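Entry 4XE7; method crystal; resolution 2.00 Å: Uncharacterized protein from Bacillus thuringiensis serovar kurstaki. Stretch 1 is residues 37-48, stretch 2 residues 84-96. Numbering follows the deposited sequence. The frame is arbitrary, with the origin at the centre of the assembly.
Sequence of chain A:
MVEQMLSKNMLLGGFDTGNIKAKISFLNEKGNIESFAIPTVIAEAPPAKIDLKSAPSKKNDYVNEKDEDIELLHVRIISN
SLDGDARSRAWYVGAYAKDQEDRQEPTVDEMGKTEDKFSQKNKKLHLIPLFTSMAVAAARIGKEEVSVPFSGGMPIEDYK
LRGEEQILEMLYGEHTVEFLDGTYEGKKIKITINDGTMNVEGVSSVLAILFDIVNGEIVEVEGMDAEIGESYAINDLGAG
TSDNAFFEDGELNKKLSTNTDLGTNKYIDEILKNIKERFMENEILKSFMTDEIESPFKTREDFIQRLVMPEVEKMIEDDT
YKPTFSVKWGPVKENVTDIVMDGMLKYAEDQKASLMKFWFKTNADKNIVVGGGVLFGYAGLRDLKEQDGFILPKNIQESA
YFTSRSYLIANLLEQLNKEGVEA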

# COMPACT_ATOMS: atom_id res chain seq x y z
N ALA A 37 -0.50 3.77 -5.19
CA ALA A 37 0.88 3.93 -4.79
C ALA A 37 1.73 4.38 -5.97
O ALA A 37 1.58 3.87 -7.09
CB ALA A 37 1.42 2.63 -4.24
N ILE A 38 2.62 5.32 -5.73
CA ILE A 38 3.59 5.72 -6.74
C ILE A 38 4.98 5.35 -6.24
O ILE A 38 5.40 5.82 -5.19
CB ILE A 38 3.51 7.23 -7.05
CG1 ILE A 38 2.11 7.59 -7.55
CG2 ILE A 38 4.55 7.61 -8.10
CD1 ILE A 38 1.93 9.07 -7.96
N PRO A 39 5.69 4.49 -6.98
CA PRO A 39 7.03 4.12 -6.49
C PRO A 39 7.94 5.36 -6.40
O PRO A 39 7.88 6.29 -7.23
CB PRO A 39 7.54 3.12 -7.54
CG PRO A 39 6.31 2.69 -8.32
CD PRO A 39 5.36 3.84 -8.26
N THR A 40 8.78 5.35 -5.38
CA THR A 40 9.62 6.49 -5.07
C THR A 40 10.86 6.48 -5.97
O THR A 40 11.98 6.16 -5.56
CB THR A 40 9.98 6.48 -3.59
OG1 THR A 40 8.77 6.33 -2.85
CG2 THR A 40 10.68 7.78 -3.19
N VAL A 41 10.61 6.82 -7.23
CA VAL A 41 11.61 6.80 -8.27
C VAL A 41 11.38 7.99 -9.16
O VAL A 41 10.28 8.18 -9.68
CB VAL A 41 11.54 5.53 -9.12
CG1 VAL A 41 12.63 5.56 -10.17
CG2 VAL A 41 11.67 4.28 -8.26
N ILE A 42 12.41 8.82 -9.33
CA ILE A 42 12.30 9.94 -10.26
C ILE A 42 13.48 9.96 -11.24
O ILE A 42 14.51 9.33 -11.00
CB ILE A 42 12.21 11.29 -9.49
CG1 ILE A 42 13.55 11.63 -8.84
CG2 ILE A 42 11.06 11.24 -8.45
CD1 ILE A 42 13.54 12.96 -8.09
N ALA A 43 13.30 10.66 -12.35
CA ALA A 43 14.34 10.79 -13.38
C ALA A 43 14.14 12.11 -14.13
O ALA A 43 13.01 12.45 -14.48
CB ALA A 43 14.30 9.59 -14.35
N GLU A 44 15.23 12.85 -14.36
CA GLU A 44 15.15 14.12 -15.08
C GLU A 44 14.56 13.90 -16.48
O GLU A 44 14.87 12.92 -17.16
CB GLU A 44 16.54 14.79 -15.17
CG GLU A 44 17.11 15.29 -13.82
CD GLU A 44 18.33 16.20 -13.97
OE1 GLU A 44 18.65 16.61 -15.11
OE2 GLU A 44 18.96 16.54 -12.95
N ALA A 45 13.69 14.82 -16.90
CA ALA A 45 12.91 14.65 -18.13
C ALA A 45 12.99 15.88 -19.02
O ALA A 45 13.25 16.98 -18.53
CB ALA A 45 11.44 14.34 -17.80
N PRO A 46 12.78 15.70 -20.34
CA PRO A 46 12.70 16.82 -21.29
C PRO A 46 11.57 17.78 -20.93
O PRO A 46 10.57 17.36 -20.32
CB PRO A 46 12.43 16.14 -22.64
CG PRO A 46 12.81 14.74 -22.47
CD PRO A 46 12.63 14.40 -21.02
N PRO A 47 11.71 19.05 -21.31
CA PRO A 47 10.71 20.08 -20.96
C PRO A 47 9.35 19.82 -21.61
O PRO A 47 8.31 20.20 -21.06
CB PRO A 47 11.34 21.38 -21.48
CG PRO A 47 12.38 20.95 -22.47
CD PRO A 47 12.88 19.62 -21.99
N ALA A 48 9.35 19.18 -22.77
CA ALA A 48 8.12 18.83 -23.47
C ALA A 48 8.14 17.35 -23.80
O ALA A 48 9.19 16.71 -23.76
CB ALA A 48 7.95 19.66 -24.74
N GLY A 84 15.72 25.40 -6.55
CA GLY A 84 15.61 26.02 -7.87
C GLY A 84 15.79 25.09 -9.07
O GLY A 84 15.06 25.19 -10.06
N ASP A 85 16.74 24.17 -8.98
CA ASP A 85 17.06 23.28 -10.10
C ASP A 85 15.98 22.25 -10.41
O ASP A 85 15.61 22.05 -11.58
CB ASP A 85 18.36 22.53 -9.82
CG ASP A 85 18.77 21.67 -10.98
OD1 ASP A 85 19.35 22.21 -11.95
OD2 ASP A 85 18.47 20.45 -10.94
N ALA A 86 15.50 21.57 -9.38
CA ALA A 86 14.44 20.59 -9.52
C ALA A 86 13.18 21.30 -9.99
O ALA A 86 12.44 20.79 -10.84
CB ALA A 86 14.19 19.85 -8.20
N ARG A 87 12.97 22.48 -9.44
CA ARG A 87 11.80 23.30 -9.75
C ARG A 87 11.78 23.74 -11.23
O ARG A 87 10.71 23.92 -11.81
CB ARG A 87 11.78 24.51 -8.80
CG ARG A 87 10.58 25.42 -8.92
CD ARG A 87 10.53 26.42 -7.76
NE ARG A 87 11.77 27.17 -7.59
CZ ARG A 87 12.41 27.32 -6.43
NH1 ARG A 87 11.93 26.76 -5.33
NH2 ARG A 87 13.53 28.02 -6.37
N SER A 88 12.97 23.86 -11.83
CA SER A 88 13.12 24.32 -13.22
C SER A 88 12.89 23.22 -14.27
O SER A 88 12.60 23.52 -15.43
CB SER A 88 14.53 24.90 -13.44
OG SER A 88 15.43 23.83 -13.74
N ARG A 89 13.02 21.97 -13.85
CA ARG A 89 13.03 20.80 -14.72
C ARG A 89 11.75 19.99 -14.65
O ARG A 89 11.08 19.96 -13.61
CB ARG A 89 14.16 19.85 -14.35
CG ARG A 89 15.49 20.46 -14.42
CD ARG A 89 16.54 19.56 -13.81
NE ARG A 89 17.82 20.20 -14.01
CZ ARG A 89 18.43 20.24 -15.18
NH1 ARG A 89 17.88 19.67 -16.25
NH2 ARG A 89 19.60 20.86 -15.29
N ALA A 90 11.46 19.28 -15.73
CA ALA A 90 10.40 18.30 -15.71
C ALA A 90 10.96 16.94 -15.25
O ALA A 90 12.18 16.72 -15.28
CB ALA A 90 9.77 18.19 -17.09
N TRP A 91 10.06 16.05 -14.82
CA TRP A 91 10.44 14.79 -14.20
C TRP A 91 9.62 13.61 -14.71
O TRP A 91 8.42 13.74 -14.97
CB TRP A 91 10.29 14.88 -12.67
CG TRP A 91 11.24 15.85 -12.07
CD1 TRP A 91 11.02 17.17 -11.85
CD2 TRP A 91 12.59 15.58 -11.68
NE1 TRP A 91 12.15 17.76 -11.34
CE2 TRP A 91 13.13 16.80 -11.22
CE3 TRP A 91 13.40 14.44 -11.67
CZ2 TRP A 91 14.44 16.91 -10.74
CZ3 TRP A 91 14.71 14.55 -11.20
CH2 TRP A 91 15.21 15.77 -10.74
N TYR A 92 10.29 12.47 -14.84
CA TYR A 92 9.64 11.19 -14.95
C TYR A 92 9.45 10.68 -13.53
O TYR A 92 10.38 10.77 -12.72
CB TYR A 92 10.49 10.21 -15.76
CG TYR A 92 10.65 10.59 -17.22
CD1 TYR A 92 9.58 11.05 -17.95
CD2 TYR A 92 11.88 10.46 -17.85
CE1 TYR A 92 9.72 11.38 -19.28
CE2 TYR A 92 12.04 10.79 -19.17
CZ TYR A 92 10.95 11.25 -19.88
OH TYR A 92 11.08 11.58 -21.21
N VAL A 93 8.27 10.17 -13.22
CA VAL A 93 7.96 9.78 -11.85
C VAL A 93 7.34 8.39 -11.78
O VAL A 93 6.46 8.08 -12.56
CB VAL A 93 6.99 10.78 -11.18
CG1 VAL A 93 6.87 10.51 -9.67
CG2 VAL A 93 7.43 12.21 -11.42
N GLY A 94 7.79 7.57 -10.83
CA GLY A 94 7.15 6.29 -10.59
C GLY A 94 7.53 5.22 -11.59
O GLY A 94 8.69 5.11 -11.99
N ALA A 95 6.53 4.44 -12.02
CA ALA A 95 6.77 3.33 -12.95
C ALA A 95 7.58 3.77 -14.17
O ALA A 95 8.56 3.13 -14.53
CB ALA A 95 5.45 2.70 -13.38
N TYR A 96 7.18 4.89 -14.78
CA TYR A 96 7.86 5.39 -15.97
C TYR A 96 9.33 5.73 -15.73
O TYR A 96 10.15 5.64 -16.64
CB TYR A 96 7.13 6.63 -16.49
CG TYR A 96 7.40 6.93 -17.95
CD1 TYR A 96 7.52 5.91 -18.88
CD2 TYR A 96 7.52 8.25 -18.40
CE1 TYR A 96 7.76 6.18 -20.22
CE2 TYR A 96 7.76 8.53 -19.74
CZ TYR A 96 7.88 7.50 -20.64
OH TYR A 96 8.12 7.77 -21.97
O HOH W 1 20.27 18.88 -12.55
O HOH W 2 12.75 19.57 -18.30
O HOH W 3 15.59 17.74 -17.04

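The two stretches are joined as neighbouring antiparallel strands of a sheet, with a backbone ladder at the centre, apolar side chains packed along it, and a water-bridged cluster of charged groups at one end. The contact buries 780 Å² in all, counting both sides.

The ladder is short, and it is well formed around Ala43 and Tyr92 but loosens toward Ala45 and Ala90. Ala43 and Tyr92 form the hydrogen-bonded pair at its heart: Ala43 N donates to Tyr92 O at 2.9 Å, and Tyr92 N donates to Ala43 O at 2.7 Å. Beyond this pair, Gly94 N donates to Val41 O at 2.8 Å, and in the other direction Ala45 N donates to Ala90 O at 2.9 Å. The return bond is replaced by solvent: water 2 donates to Ala45 O at 2.6 Å and accepts from Ala90 N at 2.9 Å, so both backbone groups are satisfied although the strands are loosening here. Between the bonded pairs, alpha hydrogens face carbonyl oxygens, as is usual in antiparallel sheet; the tightest such contact is Ile42 CA to Tyr92 O, 3.2 Å.

Ala43, Ala45, Ala90 and Tyr92 project to one face of the sheet. The methyl of Ala45 sits almost exactly on the normal of the Tyr92 ring, its CB 3.6 Å from the ring centroid, a CH-pi contact that a small side chain can make at close range. Pro46 extends this packing, with its CD 3.2 Å from Tyr92 OH, while its carbonyl O lies 3.4 Å from Ala90 CB. Tyrosine thus supplies a broad apolar surface for residues that have little bulk of their own.

On the opposite face, Ile42 and Val93 are paired, and branched aliphatic chains suit this buried setting. Ile42 reaches the indole of Trp91, CD1 to CZ3 at 3.7 Å, while Ile38 CG2 lies 4.0 Å from Val93 CG1. The Trp91 ring is held in turn by its own stretch: NE1 donates to Ala86 O at 3.1 Å, leaving no unpaired donor in the buried side chain.

Gly94 marks the turn out of the strand. Its positive phi favours glycine, and the packing demands it as well, since a CB here would come within 2.9 Å of Ile38 CG2, a clash. The bare alpha carbon instead approaches Pro39 O, with Gly94 CA at 3.4 Å.

Polar chemistry gathers where the chains reach solvent. Glu44 starts away from the partner strand, but its long side chain brings the carboxylate back to Arg89. OE1 of Glu44 lies 3.4 Å from NH1 of Arg89, over the guanidinium face, so this salt bridge rests on charge alone. Arg89 NE instead bonds Asp85 OD2 at 3.1 Å. The two carboxylates would repel, with Glu44 OE2 4.4 Å from Asp85 OD2, but water 1 donates to both these oxygens, at 2.7 and 2.9 Å respectively, and the nearby arginine offsets their charge.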